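Local structure of eEF1A lysine and N-terminal methyltransferase (Homo sapiens, 5WCJ) at residues A[131-143]-A[162-175]. The protein methylates elongation factor 1-alpha at two sites, its C-terminal domain, the part in this structure, acting on the N terminus and its N-terminal domain on an internal side chain. Residues are numbered along the deposited sequence; the frame is centred on the assembly and turned at random.
With SAH (S-adenosyl-L-homocysteine), chain F.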
loop_
_atom_site.group_PDB
_atom_site.type_symbol
_atom_site.label_atom_id
_atom_site.label_comp_id
_atom_site.label_asym_id
_atom_site.label_seq_id
_atom_site.Cartn_x
_atom_site.Cartn_y
_atom_site.Cartn_z
ATOM N N THR A 131 3.881 -21.434 -12.608
ATOM C CA THR A 131 3.638 -21.312 -14.043
ATOM C C THR A 131 3.878 -19.898 -14.568
ATOM O O THR A 131 4.582 -19.717 -15.564
ATOM C CB THR A 131 2.183 -21.698 -14.387
ATOM N N LEU A 132 3.317 -18.907 -13.871
ATOM C CA LEU A 132 3.318 -17.515 -14.325
ATOM C C LEU A 132 4.715 -16.937 -14.610
ATOM O O LEU A 132 5.713 -17.352 -14.022
ATOM C CB LEU A 132 2.586 -16.634 -13.296
ATOM N N GLY A 133 4.758 -15.959 -15.512
ATOM C CA GLY A 133 5.989 -15.250 -15.858
ATOM C C GLY A 133 6.493 -14.300 -14.774
ATOM O O GLY A 133 7.586 -13.737 -14.896
ATOM N N MET A 134 5.649 -14.100 -13.764
ATOM C CA MET A 134 5.987 -13.357 -12.560
ATOM C C MET A 134 4.914 -13.696 -11.541
ATOM O O MET A 134 3.775 -14.010 -11.895
ATOM C CB MET A 134 6.047 -11.841 -12.824
ATOM C CG MET A 134 4.733 -11.259 -13.305
ATOM S SD MET A 134 4.859 -9.612 -13.991
ATOM C CE MET A 134 5.018 -8.661 -12.485
ATOM N N SER A 135 5.294 -13.710 -10.269
ATOM C CA SER A 135 4.340 -14.018 -9.201
ATOM C C SER A 135 4.155 -12.882 -8.178
ATOM O O SER A 135 3.233 -12.953 -7.363
ATOM C CB SER A 135 4.764 -15.304 -8.471
ATOM O OG SER A 135 6.070 -15.159 -7.974
ATOM N N CYS A 136 5.027 -11.863 -8.237
ATOM C CA CYS A 136 5.015 -10.740 -7.298
ATOM C C CYS A 136 5.019 -9.407 -8.055
ATOM O O CYS A 136 6.081 -8.876 -8.388
ATOM C CB CYS A 136 6.215 -10.860 -6.374
ATOM S SG CYS A 136 6.224 -9.620 -5.063
ATOM N N PRO A 137 3.862 -8.853 -8.390
ATOM C CA PRO A 137 2.542 -9.477 -8.265
ATOM C C PRO A 137 2.269 -10.404 -9.451
ATOM O O PRO A 137 2.993 -10.349 -10.451
ATOM C CB PRO A 137 1.616 -8.280 -8.370
ATOM C CG PRO A 137 2.312 -7.380 -9.333
ATOM C CD PRO A 137 3.782 -7.560 -9.097
ATOM N N PRO A 138 1.206 -11.206 -9.363
ATOM C CA PRO A 138 0.704 -11.864 -10.574
ATOM C C PRO A 138 0.463 -10.843 -11.703
ATOM O O PRO A 138 0.037 -9.712 -11.441
ATOM C CB PRO A 138 -0.607 -12.510 -10.092
ATOM C CG PRO A 138 -0.415 -12.682 -8.617
ATOM C CD PRO A 138 0.361 -11.481 -8.193
ATOM N N PRO A 139 0.736 -11.213 -12.966
ATOM C CA PRO A 139 0.741 -10.216 -14.048
ATOM C C PRO A 139 -0.580 -9.489 -14.272
ATOM O O PRO A 139 -0.580 -8.348 -14.725
ATOM C CB PRO A 139 1.125 -11.036 -15.303
ATOM C CG PRO A 139 1.073 -12.449 -14.918
ATOM C CD PRO A 139 1.167 -12.548 -13.435
ATOM N N ALA A 140 -1.702 -10.124 -13.929
ATOM C CA ALA A 140 -3.000 -9.467 -14.093
ATOM C C ALA A 140 -3.117 -8.161 -13.308
ATOM O O ALA A 140 -3.854 -7.277 -13.719
ATOM C CB ALA A 140 -4.142 -10.407 -13.727
ATOM N N PHE A 141 -2.382 -8.041 -12.190
ATOM C CA PHE A 141 -2.447 -6.851 -11.337
ATOM C C PHE A 141 -1.797 -5.644 -11.996
ATOM O O PHE A 141 -2.026 -4.525 -11.559
ATOM C CB PHE A 141 -1.753 -7.088 -9.973
ATOM C CG PHE A 141 -2.571 -7.867 -8.996
ATOM C CD1 PHE A 141 -2.509 -9.240 -8.958
ATOM C CD2 PHE A 141 -3.428 -7.208 -8.124
ATOM C CE1 PHE A 141 -3.260 -9.964 -8.033
ATOM C CE2 PHE A 141 -4.192 -7.906 -7.199
ATOM C CZ PHE A 141 -4.106 -9.296 -7.141
ATOM N N VAL A 142 -0.963 -5.870 -13.017
ATOM C CA VAL A 142 -0.282 -4.768 -13.733
ATOM C C VAL A 142 -0.626 -4.665 -15.242
ATOM O O VAL A 142 0.007 -3.934 -15.997
ATOM C CB VAL A 142 1.224 -4.831 -13.487
ATOM C CG1 VAL A 142 1.515 -4.586 -12.006
ATOM C CG2 VAL A 142 1.847 -6.150 -13.927
ATOM N N GLU A 143 -1.663 -5.373 -15.646
ATOM C CA GLU A 143 -2.199 -5.292 -16.985
ATOM C C GLU A 143 -2.989 -3.994 -17.109
ATOM O O GLU A 143 -3.651 -3.526 -16.173
ATOM C CB GLU A 143 -3.049 -6.542 -17.221
ATOM C CG GLU A 143 -3.677 -6.682 -18.597
ATOM C CD GLU A 143 -5.001 -5.989 -18.696
ATOM O OE1 GLU A 143 -5.706 -5.902 -17.668
ATOM O OE2 GLU A 143 -5.342 -5.491 -19.804
ATOM N N LEU A 162 3.854 -0.437 -5.331
ATOM C CA LEU A 162 3.895 -1.820 -5.777
ATOM C C LEU A 162 5.223 -2.479 -5.390
ATOM O O LEU A 162 6.269 -1.914 -5.679
ATOM C CB LEU A 162 3.791 -1.802 -7.309
ATOM C CG LEU A 162 3.930 -3.093 -8.091
ATOM C CD1 LEU A 162 2.718 -3.968 -7.809
ATOM C CD2 LEU A 162 4.063 -2.799 -9.568
ATOM N N ASN A 163 5.156 -3.663 -4.795
ATOM C CA ASN A 163 6.311 -4.509 -4.553
ATOM C C ASN A 163 6.431 -5.381 -5.800
ATOM O O ASN A 163 5.522 -6.166 -6.076
ATOM C CB ASN A 163 6.086 -5.350 -3.308
ATOM C CG ASN A 163 7.202 -6.356 -3.040
ATOM O OD1 ASN A 163 8.324 -6.180 -3.478
ATOM N ND2 ASN A 163 6.878 -7.421 -2.286
ATOM N N LEU A 164 7.542 -5.250 -6.542
ATOM C CA LEU A 164 7.771 -5.984 -7.818
ATOM C C LEU A 164 9.005 -6.885 -7.751
ATOM O O LEU A 164 10.095 -6.437 -7.373
ATOM C CB LEU A 164 7.952 -4.995 -8.952
ATOM C CG LEU A 164 8.260 -5.498 -10.379
ATOM C CD1 LEU A 164 7.010 -6.148 -10.949
ATOM C CD2 LEU A 164 8.679 -4.333 -11.248
ATOM N N VAL A 165 8.819 -8.152 -8.097
ATOM C CA VAL A 165 9.937 -9.067 -8.360
ATOM C C VAL A 165 9.740 -9.553 -9.778
ATOM O O VAL A 165 8.768 -10.241 -10.052
ATOM C CB VAL A 165 9.966 -10.253 -7.417
ATOM C CG1 VAL A 165 11.070 -11.239 -7.847
ATOM C CG2 VAL A 165 10.183 -9.788 -5.967
ATOM N N CYS A 166 10.636 -9.186 -10.682
ATOM C CA CYS A 166 10.545 -9.669 -12.040
ATOM C C CYS A 166 11.959 -9.889 -12.579
ATOM O O CYS A 166 12.635 -8.925 -12.935
ATOM C CB CYS A 166 9.756 -8.679 -12.869
ATOM S SG CYS A 166 9.272 -9.293 -14.494
ATOM N N ARG A 167 12.423 -11.149 -12.544
ATOM C CA ARG A 167 13.757 -11.499 -13.054
ATOM C C ARG A 167 13.844 -11.516 -14.583
ATOM O O ARG A 167 14.920 -11.309 -15.137
ATOM C CB ARG A 167 14.225 -12.844 -12.479
ATOM C CG ARG A 167 14.480 -12.818 -10.977
ATOM C CD ARG A 167 15.044 -14.142 -10.470
ATOM N NE ARG A 167 15.233 -14.101 -9.017
ATOM C CZ ARG A 167 16.272 -13.545 -8.401
ATOM N NH1 ARG A 167 17.277 -12.979 -9.075
ATOM N NH2 ARG A 167 16.326 -13.570 -7.072
ATOM N N ASP A 168 12.723 -11.766 -15.252
ATOM C CA ASP A 168 12.635 -11.695 -16.714
ATOM C C ASP A 168 12.665 -10.224 -17.125
ATOM O O ASP A 168 11.654 -9.503 -16.973
ATOM C CB ASP A 168 11.353 -12.388 -17.147
ATOM C CG ASP A 168 11.101 -12.347 -18.649
ATOM O OD1 ASP A 168 11.659 -11.506 -19.377
ATOM O OD2 ASP A 168 10.279 -13.168 -19.082
ATOM N N LEU A 169 13.806 -9.759 -17.614
ATOM C CA LEU A 169 13.975 -8.328 -17.841
ATOM C C LEU A 169 13.160 -7.773 -19.008
ATOM O O LEU A 169 12.775 -6.602 -18.968
ATOM C CB LEU A 169 15.435 -7.927 -17.961
ATOM C CG LEU A 169 16.246 -8.197 -16.698
ATOM C CD1 LEU A 169 17.712 -7.933 -17.030
ATOM C CD2 LEU A 169 15.780 -7.435 -15.464
ATOM N N GLY A 170 12.896 -8.584 -20.015
ATOM C CA GLY A 170 11.995 -8.199 -21.104
ATOM C C GLY A 170 10.592 -7.910 -20.574
ATOM O O GLY A 170 10.020 -6.845 -20.831
ATOM N N LEU A 171 10.055 -8.857 -19.808
ATOM C CA LEU A 171 8.770 -8.677 -19.152
ATOM C C LEU A 171 8.775 -7.469 -18.239
ATOM O O LEU A 171 7.813 -6.687 -18.257
ATOM C CB LEU A 171 8.363 -9.932 -18.383
ATOM C CG LEU A 171 7.012 -9.876 -17.645
ATOM C CD1 LEU A 171 5.888 -9.526 -18.611
ATOM C CD2 LEU A 171 6.738 -11.164 -16.904
ATOM N N LYS A 172 9.838 -7.296 -17.443
ATOM C CA LYS A 172 9.917 -6.165 -16.531
ATOM C C LYS A 172 9.785 -4.808 -17.245
ATOM O O LYS A 172 9.089 -3.920 -16.754
ATOM C CB LYS A 172 11.193 -6.200 -15.675
ATOM C CG LYS A 172 11.274 -5.042 -14.720
ATOM C CD LYS A 172 12.185 -5.239 -13.534
ATOM C CE LYS A 172 13.479 -4.501 -13.689
ATOM N NZ LYS A 172 14.304 -4.728 -12.474
ATOM N N ASP A 173 10.463 -4.656 -18.384
ATOM C CA ASP A 173 10.352 -3.440 -19.189
ATOM C C ASP A 173 8.927 -3.210 -19.717
ATOM O O ASP A 173 8.469 -2.077 -19.711
ATOM C CB ASP A 173 11.355 -3.464 -20.357
ATOM C CG ASP A 173 12.809 -3.185 -19.911
ATOM O OD1 ASP A 173 13.059 -2.848 -18.730
ATOM O OD2 ASP A 173 13.719 -3.289 -20.767
ATOM N N SER A 174 8.234 -4.270 -20.127
ATOM C CA SER A 174 6.829 -4.196 -20.544
ATOM C C SER A 174 5.908 -3.781 -19.383
ATOM O O SER A 174 5.026 -2.924 -19.539
ATOM C CB SER A 174 6.352 -5.535 -21.106
ATOM O OG SER A 174 7.133 -5.925 -22.229
ATOM N N VAL A 175 6.132 -4.377 -18.215
ATOM C CA VAL A 175 5.374 -4.016 -17.002
ATOM C C VAL A 175 5.560 -2.538 -16.672
ATOM O O VAL A 175 4.578 -1.808 -16.465
ATOM C CB VAL A 175 5.794 -4.891 -15.794
ATOM C CG1 VAL A 175 5.263 -4.347 -14.478
ATOM C CG2 VAL A 175 5.335 -6.328 -15.994
HETATM C CG SAH F . 3.438 -10.563 1.547
HETATM S SD SAH F . 2.913 -12.287 1.330
HETATM C "C5'" SAH F . 1.884 -12.230 -0.160
HETATM C "C4'" SAH F . 0.428 -12.223 0.261
HETATM O "O4'" SAH F . -0.391 -12.044 -0.921
HETATM C "C3'" SAH F . -0.028 -13.542 0.911
HETATM O "O3'" SAH F . -0.764 -13.268 2.097
HETATM C "C2'" SAH F . -0.924 -14.163 -0.167
HETATM O "O2'" SAH F . -1.988 -14.986 0.298
HETATM C "C1'" SAH F . -1.506 -12.893 -0.773
HETATM N N9 SAH F . -2.116 -13.052 -2.090
HETATM C C8 SAH F . -1.666 -13.831 -3.127
HETATM N N7 SAH F . -2.373 -13.717 -4.225
HETATM C C5 SAH F . -3.355 -12.801 -3.889
HETATM C C6 SAH F . -4.412 -12.233 -4.620
HETATM N N6 SAH F . -4.662 -12.518 -5.924
HETATM N N1 SAH F . -5.217 -11.359 -3.982
HETATM C C2 SAH F . -4.980 -11.078 -2.690
HETATM N N3 SAH F . -4.001 -11.535 -1.902
HETATM C C4 SAH F . -3.214 -12.393 -2.568
HETATM O O HOH W 1 9.872 -12.805 -14.160
HETATM O O HOH W 2 8.644 -14.462 -17.511
HETATM O O HOH W 3 7.688 -12.651 -9.456
HETATM O O HOH W 4 2.063 -3.025 -17.227
#
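With CG tucked between backbone N and carbonyl carbon (chi1 61°) and the chain bent at chi3 (-76°), M134, in one of its two conformers, drops its thioether between L164, L171 and V175. There CE reaches L164 CD1 at 3.6 Å, while SD lies 3.8 Å from L171 CD2, the two side chains crossing at about a right angle. V175 touches two separate points of the loop: its CG2 lies against M134 SD, and its CG1 sits 3.9 Å from V142 CG2. V142 turns its other methyl, CG1, to L162, which also meets the ring of P137. Shortening V175 to an alanine would remove both methyls and is likely to leave V142 CG2 and M134 SD facing a gap. One direct hydrogen bond joins the backbones, V165 N to C136 O (2.8 Å, nearly straight at 172°), just before the cis peptide of P137. C136 SG lies 3.6 Å from N163 ND2; that amide is hydrogen-bonded to D124 through ND2 and to N196 through OD1. Waters bridge polar atoms around the packing: two link G133 O to D168, one at its N and one at OD2, a third joins S135 N to V165 O, and a fourth V142 O to V175 O. The loop, whose F141 presents its ring edge to SAH N6, thus meets strand 158-164 and helix 169-182 of the Rossmann-like fold through apolar packing, one direct backbone bond and water bridges.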